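Local coordinates for protein alginase (Pseudoalteromonas, PDB 4Q8K) that cleaves the polysaccharide alginate as a bacterial lyase of family 18, probably by beta-elimination at its glycosidic linkages, at residues D155-N160 with G186-Y191; T169-P174 with K356-N361. All coordinates share one frame; numbering follows the deposited sequence.

Contact 1: D155-N160 with G186-Y191. With SO4 (sulfate ion), chain D.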
loop_
_atom_site.group_PDB
_atom_site.type_symbol
_atom_site.label_atom_id
_atom_site.label_comp_id
_atom_site.label_asym_id
_atom_site.label_seq_id
_atom_site.Cartn_x
_atom_site.Cartn_y
_atom_site.Cartn_z
ATOM N N ASP A 155 5.261 13.017 4.125
ATOM C CA ASP A 155 5.217 12.959 5.593
ATOM C C ASP A 155 5.282 11.510 6.034
ATOM O O ASP A 155 4.704 10.639 5.380
ATOM C CB ASP A 155 3.915 13.544 6.121
ATOM C CG ASP A 155 3.913 15.055 6.123
ATOM O OD1 ASP A 155 5.006 15.645 6.081
ATOM O OD2 ASP A 155 2.823 15.652 6.169
ATOM N N LEU A 156 5.957 11.252 7.151
ATOM C CA LEU A 156 6.116 9.887 7.653
ATOM C C LEU A 156 5.025 9.507 8.655
ATOM O O LEU A 156 4.672 10.294 9.523
ATOM C CB LEU A 156 7.501 9.705 8.284
ATOM C CG LEU A 156 7.791 8.351 8.949
ATOM C CD1 LEU A 156 7.706 7.231 7.917
ATOM C CD2 LEU A 156 9.160 8.349 9.626
ATOM N N GLU A 157 4.493 8.297 8.508
ATOM C CA GLU A 157 3.529 7.735 9.448
ATOM C C GLU A 157 4.192 6.534 10.089
ATOM O O GLU A 157 4.372 5.500 9.442
ATOM C CB GLU A 157 2.251 7.277 8.728
ATOM C CG GLU A 157 1.502 8.356 7.974
ATOM C CD GLU A 157 0.464 7.767 7.042
ATOM O OE1 GLU A 157 -0.727 7.703 7.420
ATOM O OE2 GLU A 157 0.852 7.361 5.932
ATOM N N GLY A 158 4.554 6.667 11.363
ATOM C CA GLY A 158 5.312 5.639 12.047
ATOM C C GLY A 158 6.770 6.042 12.144
ATOM O O GLY A 158 7.585 5.696 11.290
ATOM N N ASP A 159 7.088 6.780 13.189
ATOM C CA ASP A 159 8.375 7.399 13.346
ATOM C C ASP A 159 9.489 6.425 13.650
ATOM O O ASP A 159 10.606 6.610 13.253
ATOM C CB ASP A 159 8.303 8.449 14.460
ATOM C CG ASP A 159 7.502 9.621 14.086
ATOM O OD1 ASP A 159 7.744 10.166 13.034
ATOM O OD2 ASP A 159 6.623 10.010 14.821
ATOM N N ASN A 160 9.163 5.379 14.377
ATOM C CA ASN A 160 10.181 4.422 14.738
ATOM C C ASN A 160 9.826 2.985 14.528
ATOM O O ASN A 160 8.828 2.562 14.973
ATOM C CB ASN A 160 10.643 4.628 16.175
ATOM C CG ASN A 160 11.953 3.922 16.447
ATOM O OD1 ASN A 160 13.034 4.491 16.295
ATOM N ND2 ASN A 160 11.864 2.677 16.827
ATOM N N GLY A 186 -5.790 -1.469 11.116
ATOM C CA GLY A 186 -4.569 -2.228 11.257
ATOM C C GLY A 186 -3.439 -1.372 11.777
ATOM O O GLY A 186 -3.664 -0.392 12.491
ATOM N N TRP A 187 -2.223 -1.758 11.422
ATOM C CA TRP A 187 -1.032 -1.005 11.785
ATOM C C TRP A 187 -0.345 -0.605 10.502
ATOM O O TRP A 187 -0.330 -1.384 9.554
ATOM C CB TRP A 187 -0.076 -1.878 12.576
ATOM C CG TRP A 187 -0.312 -1.864 14.049
ATOM C CD1 TRP A 187 -1.066 -0.968 14.758
ATOM C CD2 TRP A 187 0.192 -2.804 14.993
ATOM N NE1 TRP A 187 -1.041 -1.288 16.099
ATOM C CE2 TRP A 187 -0.266 -2.405 16.266
ATOM C CE3 TRP A 187 1.012 -3.931 14.889
ATOM C CZ2 TRP A 187 0.042 -3.115 17.421
ATOM C CZ3 TRP A 187 1.331 -4.625 16.037
ATOM C CH2 TRP A 187 0.850 -4.211 17.289
ATOM N N ARG A 188 0.236 0.590 10.464
ATOM C CA ARG A 188 0.935 1.016 9.253
ATOM C C ARG A 188 2.331 1.569 9.502
ATOM O O ARG A 188 2.665 2.032 10.603
ATOM C CB ARG A 188 0.112 2.038 8.457
ATOM C CG ARG A 188 0.209 3.457 9.005
ATOM C CD ARG A 188 -0.781 4.387 8.342
ATOM N NE ARG A 188 -2.158 3.934 8.512
ATOM C CZ ARG A 188 -3.226 4.585 8.069
ATOM N NH1 ARG A 188 -3.094 5.730 7.405
ATOM N NH2 ARG A 188 -4.436 4.086 8.288
ATOM N N HIS A 189 3.135 1.512 8.447
ATOM C CA HIS A 189 4.422 2.187 8.379
ATOM C C HIS A 189 4.480 2.694 6.942
ATOM O O HIS A 189 4.629 1.900 6.018
ATOM C CB HIS A 189 5.547 1.209 8.637
ATOM C CG HIS A 189 6.793 1.849 9.162
ATOM N ND1 HIS A 189 7.979 1.169 9.284
ATOM C CD2 HIS A 189 7.031 3.114 9.588
ATOM C CE1 HIS A 189 8.903 1.981 9.782
ATOM N NE2 HIS A 189 8.351 3.163 9.977
ATOM N N GLU A 190 4.346 4.005 6.755
ATOM C CA GLU A 190 3.927 4.530 5.465
ATOM C C GLU A 190 4.348 5.984 5.262
ATOM O O GLU A 190 4.461 6.754 6.228
ATOM C CB GLU A 190 2.404 4.437 5.440
ATOM C CG GLU A 190 1.700 4.806 4.167
ATOM C CD GLU A 190 0.209 4.584 4.311
ATOM O OE1 GLU A 190 -0.477 5.440 4.919
ATOM O OE2 GLU A 190 -0.273 3.540 3.839
ATOM N N TYR A 191 4.568 6.354 4.001
ATOM C CA TYR A 191 4.781 7.751 3.639
ATOM C C TYR A 191 3.548 8.256 2.897
ATOM O O TYR A 191 2.911 7.498 2.164
ATOM C CB TYR A 191 5.992 7.897 2.721
ATOM C CG TYR A 191 7.345 7.784 3.388
ATOM C CD1 TYR A 191 7.834 8.809 4.192
ATOM C CD2 TYR A 191 8.151 6.669 3.184
ATOM C CE1 TYR A 191 9.076 8.713 4.779
ATOM C CE2 TYR A 191 9.387 6.561 3.772
ATOM C CZ TYR A 191 9.847 7.589 4.569
ATOM O OH TYR A 191 11.081 7.481 5.160
HETATM S S SO4 D . -7.016 6.789 7.234
HETATM O O1 SO4 D . -7.713 7.990 7.700
HETATM O O2 SO4 D . -7.621 6.356 5.973
HETATM O O3 SO4 D . -5.599 7.100 7.060
HETATM O O4 SO4 D . -7.168 5.732 8.224
#

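Contact 2: T169-P174 with K356-N361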
loop_
_atom_site.group_PDB
_atom_site.type_symbol
_atom_site.label_atom_id
_atom_site.label_comp_id
_atom_site.label_asym_id
_atom_site.label_seq_id
_atom_site.Cartn_x
_atom_site.Cartn_y
_atom_site.Cartn_z
ATOM N N THR A 169 17.873 2.265 0.870
ATOM C CA THR A 169 16.886 1.250 1.241
ATOM C C THR A 169 15.803 1.770 2.185
ATOM O O THR A 169 16.097 2.448 3.167
ATOM C CB THR A 169 17.565 0.044 1.915
ATOM O OG1 THR A 169 18.751 -0.314 1.196
ATOM C CG2 THR A 169 16.618 -1.142 1.960
ATOM N N LEU A 170 14.546 1.454 1.876
ATOM C CA LEU A 170 13.441 1.732 2.783
ATOM C C LEU A 170 12.870 0.418 3.302
ATOM O O LEU A 170 12.581 -0.494 2.524
ATOM C CB LEU A 170 12.336 2.527 2.084
ATOM C CG LEU A 170 12.678 3.931 1.576
ATOM C CD1 LEU A 170 11.508 4.501 0.799
ATOM C CD2 LEU A 170 13.043 4.852 2.733
ATOM N N VAL A 171 12.722 0.316 4.618
ATOM C CA VAL A 171 12.140 -0.878 5.226
ATOM C C VAL A 171 10.920 -0.499 6.043
ATOM O O VAL A 171 11.024 0.268 6.997
ATOM C CB VAL A 171 13.146 -1.602 6.139
ATOM C CG1 VAL A 171 12.420 -2.620 7.014
ATOM C CG2 VAL A 171 14.235 -2.263 5.308
ATOM N N PHE A 172 9.766 -1.041 5.668
ATOM C CA PHE A 172 8.511 -0.718 6.338
ATOM C C PHE A 172 8.051 -1.895 7.184
ATOM O O PHE A 172 7.757 -2.972 6.662
ATOM C CB PHE A 172 7.430 -0.337 5.323
ATOM C CG PHE A 172 7.808 0.834 4.445
ATOM C CD1 PHE A 172 7.613 2.138 4.884
ATOM C CD2 PHE A 172 8.370 0.633 3.198
ATOM C CE1 PHE A 172 7.960 3.220 4.089
ATOM C CE2 PHE A 172 8.720 1.720 2.397
ATOM C CZ PHE A 172 8.517 3.002 2.844
ATOM N N VAL A 173 7.996 -1.676 8.496
ATOM C CA VAL A 173 7.721 -2.737 9.454
ATOM C C VAL A 173 6.631 -2.295 10.428
ATOM O O VAL A 173 6.917 -1.807 11.523
ATOM C CB VAL A 173 8.990 -3.087 10.229
ATOM C CG1 VAL A 173 9.862 -4.048 9.423
ATOM C CG2 VAL A 173 9.770 -1.802 10.572
ATOM N N PRO A 174 5.368 -2.440 10.022
ATOM C CA PRO A 174 4.220 -1.978 10.808
ATOM C C PRO A 174 4.061 -2.722 12.144
ATOM O O PRO A 174 3.488 -2.149 13.071
ATOM C CB PRO A 174 3.036 -2.249 9.879
ATOM C CG PRO A 174 3.516 -3.360 8.990
ATOM C CD PRO A 174 4.951 -3.045 8.741
ATOM N N LYS A 356 7.520 -7.350 6.547
ATOM C CA LYS A 356 8.562 -6.405 6.201
ATOM C C LYS A 356 8.539 -6.151 4.703
ATOM O O LYS A 356 8.801 -7.057 3.911
ATOM C CB LYS A 356 9.933 -6.946 6.613
ATOM C CG LYS A 356 11.085 -6.014 6.257
ATOM C CD LYS A 356 12.432 -6.670 6.483
ATOM C CE LYS A 356 12.693 -6.872 7.969
ATOM N NZ LYS A 356 14.094 -7.303 8.230
ATOM N N VAL A 357 8.211 -4.920 4.326
ATOM C CA VAL A 357 8.291 -4.499 2.928
ATOM C C VAL A 357 9.564 -3.667 2.721
ATOM O O VAL A 357 9.744 -2.621 3.346
ATOM C CB VAL A 357 7.042 -3.709 2.485
ATOM C CG1 VAL A 357 7.202 -3.182 1.051
ATOM C CG2 VAL A 357 5.796 -4.583 2.581
ATOM N N THR A 358 10.445 -4.152 1.854
ATOM C CA THR A 358 11.710 -3.479 1.582
ATOM C C THR A 358 11.668 -2.883 0.183
ATOM O O THR A 358 11.416 -3.592 -0.786
ATOM C CB THR A 358 12.894 -4.456 1.671
ATOM O OG1 THR A 358 12.939 -5.041 2.978
ATOM C CG2 THR A 358 14.209 -3.738 1.412
ATOM N N MET A 359 11.911 -1.581 0.080
ATOM C CA MET A 359 11.859 -0.928 -1.219
ATOM C C MET A 359 13.202 -0.330 -1.594
ATOM O O MET A 359 13.804 0.395 -0.810
ATOM C CB MET A 359 10.781 0.156 -1.229
ATOM C CG MET A 359 9.386 -0.391 -1.159
ATOM S SD MET A 359 8.141 0.851 -1.476
ATOM C CE MET A 359 6.663 -0.001 -0.927
ATOM N N THR A 360 13.660 -0.662 -2.798
ATOM C CA THR A 360 14.918 -0.182 -3.339
ATOM C C THR A 360 14.671 0.350 -4.751
ATOM O O THR A 360 13.565 0.206 -5.295
ATOM C CB THR A 360 15.957 -1.311 -3.415
ATOM O OG1 THR A 360 15.382 -2.443 -4.083
ATOM C CG2 THR A 360 16.415 -1.729 -2.005
ATOM N N ASN A 361 15.697 0.958 -5.345
ATOM C CA ASN A 361 15.563 1.560 -6.670
ATOM C C ASN A 361 14.270 2.352 -6.758
ATOM O O ASN A 361 13.453 2.137 -7.654
ATOM C CB ASN A 361 15.568 0.492 -7.759
ATOM C CG ASN A 361 16.812 -0.364 -7.735
ATOM O OD1 ASN A 361 16.747 -1.574 -7.961
ATOM N ND2 ASN A 361 17.954 0.253 -7.454
#

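Contact 1: D155-N160 with G186-Y191
Glu-157 and Arg-188 are brought together by their torsions: CG of Glu-157 stands anti to its carbonyl carbon (chi1 -60°), while CG of Arg-188 lies between backbone N and carbonyl carbon (chi1 80°) and the chain then bends at chi3. Arg-188 NH1 donates a hydrogen bond of 3.1 Å to Glu-157 OE1, part of a salt bridge. It arrives on the syn side, somewhat out of the carboxylate plane, and the two flat groups are turned 82° apart. A sulfate ion, probably from the crystallisation liquor, sits at the guanidinium edge, hydrogen-bonded by Arg-188 NH1 (2.9 Å to sulfate O3) and Arg-188 NH2 (3.2 Å to sulfate O4); Thr-181 binds it too.

Glu-190 runs beside Glu-157 in the same direction; Glu-190 OE1 comes within 2.5 Å of Glu-157 OE2 and is salt-bridged to Lys-318. An alanine in place of Arg-188 would probably leave Glu-157 OE1 without its cationic mate and the sulfate without these donors.

The backbones of the two acids form an antiparallel hydrogen-bonded pair, Glu-157 N bonding Glu-190 O at 2.8 Å and Glu-190 N returning to Glu-157 O at 3.1 Å. On the other sheet face, Leu-156 CD1 sits over the Tyr-191 ring, 4.1 Å from its centroid, a CH-pi contact. A CB on Gly-158 would hit Glu-157 O and His-189 CD2; Gly-158 O lies at the ring edge of His-189, whose ND1 is hydrogen-bonded to Val-173 N.

The two buried carboxylates have the cations of Arg-188 and Lys-318 beside them, which would be expected to offset their like charge.

Contact 2: T169-P174 with K356-N361
Leu-170 and Met-359 form one hydrogen-bonded pair of this antiparallel contact, Phe-172 and Val-357 the next. The first is closed by Leu-170 N to Met-359 O at 3.0 Å and by Met-359 N to Leu-170 O at 2.8 Å. In the second, Phe-172 N reaches Val-357 O at 2.8 Å, and Val-357 N answers to Phe-172 O with a longer bond. All four are nearly straight. Between them lies the non-hydrogen-bonded pair Val-171 and Thr-358, where the CA of Thr-358 makes a CA-H...O contact of 3.2 Å with Leu-170 O.

The sulfur of Met-359 meets the Phe-172 ring obliquely on the face of Leu-170, Phe-172, Val-357 and Met-359. Met-359 is extended beyond CG (chi2 -169°), its side chain crossing that of Phe-172 at about a right angle. Met-359 SD stands 4.0 Å from Phe-172 CE2, a Met-aromatic contact. Phe-208 of strand 204-216 also touches this methionine.

Methyl and methylene groups pack against Val-171 and Thr-358, which share the other face. Thr-169 CG2, anti to its backbone N, meets Thr-358 CG2 at 3.6 Å; the Thr-169 hydroxyl instead bonds to Asp-166. The aliphatic stem of Lys-356 touches two valines through CG, at 3.7 Å from Val-171 CG1 and 3.9 Å from Val-173 CG1.

The pairing ends at Phe-172 with Val-357; Val-173 follows at the N-cap position, just before helix 174-177. Strand 169-172 thus joins the C-terminal strand 355-368 within the seven-stranded antiparallel sheet, consistent with the beta-jelly-roll sandwich known for alginate lyases of the concanavalin clan.

Overall arrangement
Contact 1 and contact 2 lie about 12 Å apart, centre to centre, in two different antiparallel sheets: strands 154-157 and 186-193 belong to one, strands 169-172 and 355-368 to the other. Along the chain their segments alternate, 155-160, 169-174, 186-191 and then 356-361, so the chain passes between the sheets and its C-terminal strand comes back beside an early one. The contacts touch directly. His-189 ND1 lies 3.0 Å from Val-173 N, a probable hydrogen bond, and Phe-172 packs against Tyr-191 and the carbonyl of His-189. Strand 186-193 is therefore joined to the start of helix 174-177, knitting the two sheets of the lyase fold together.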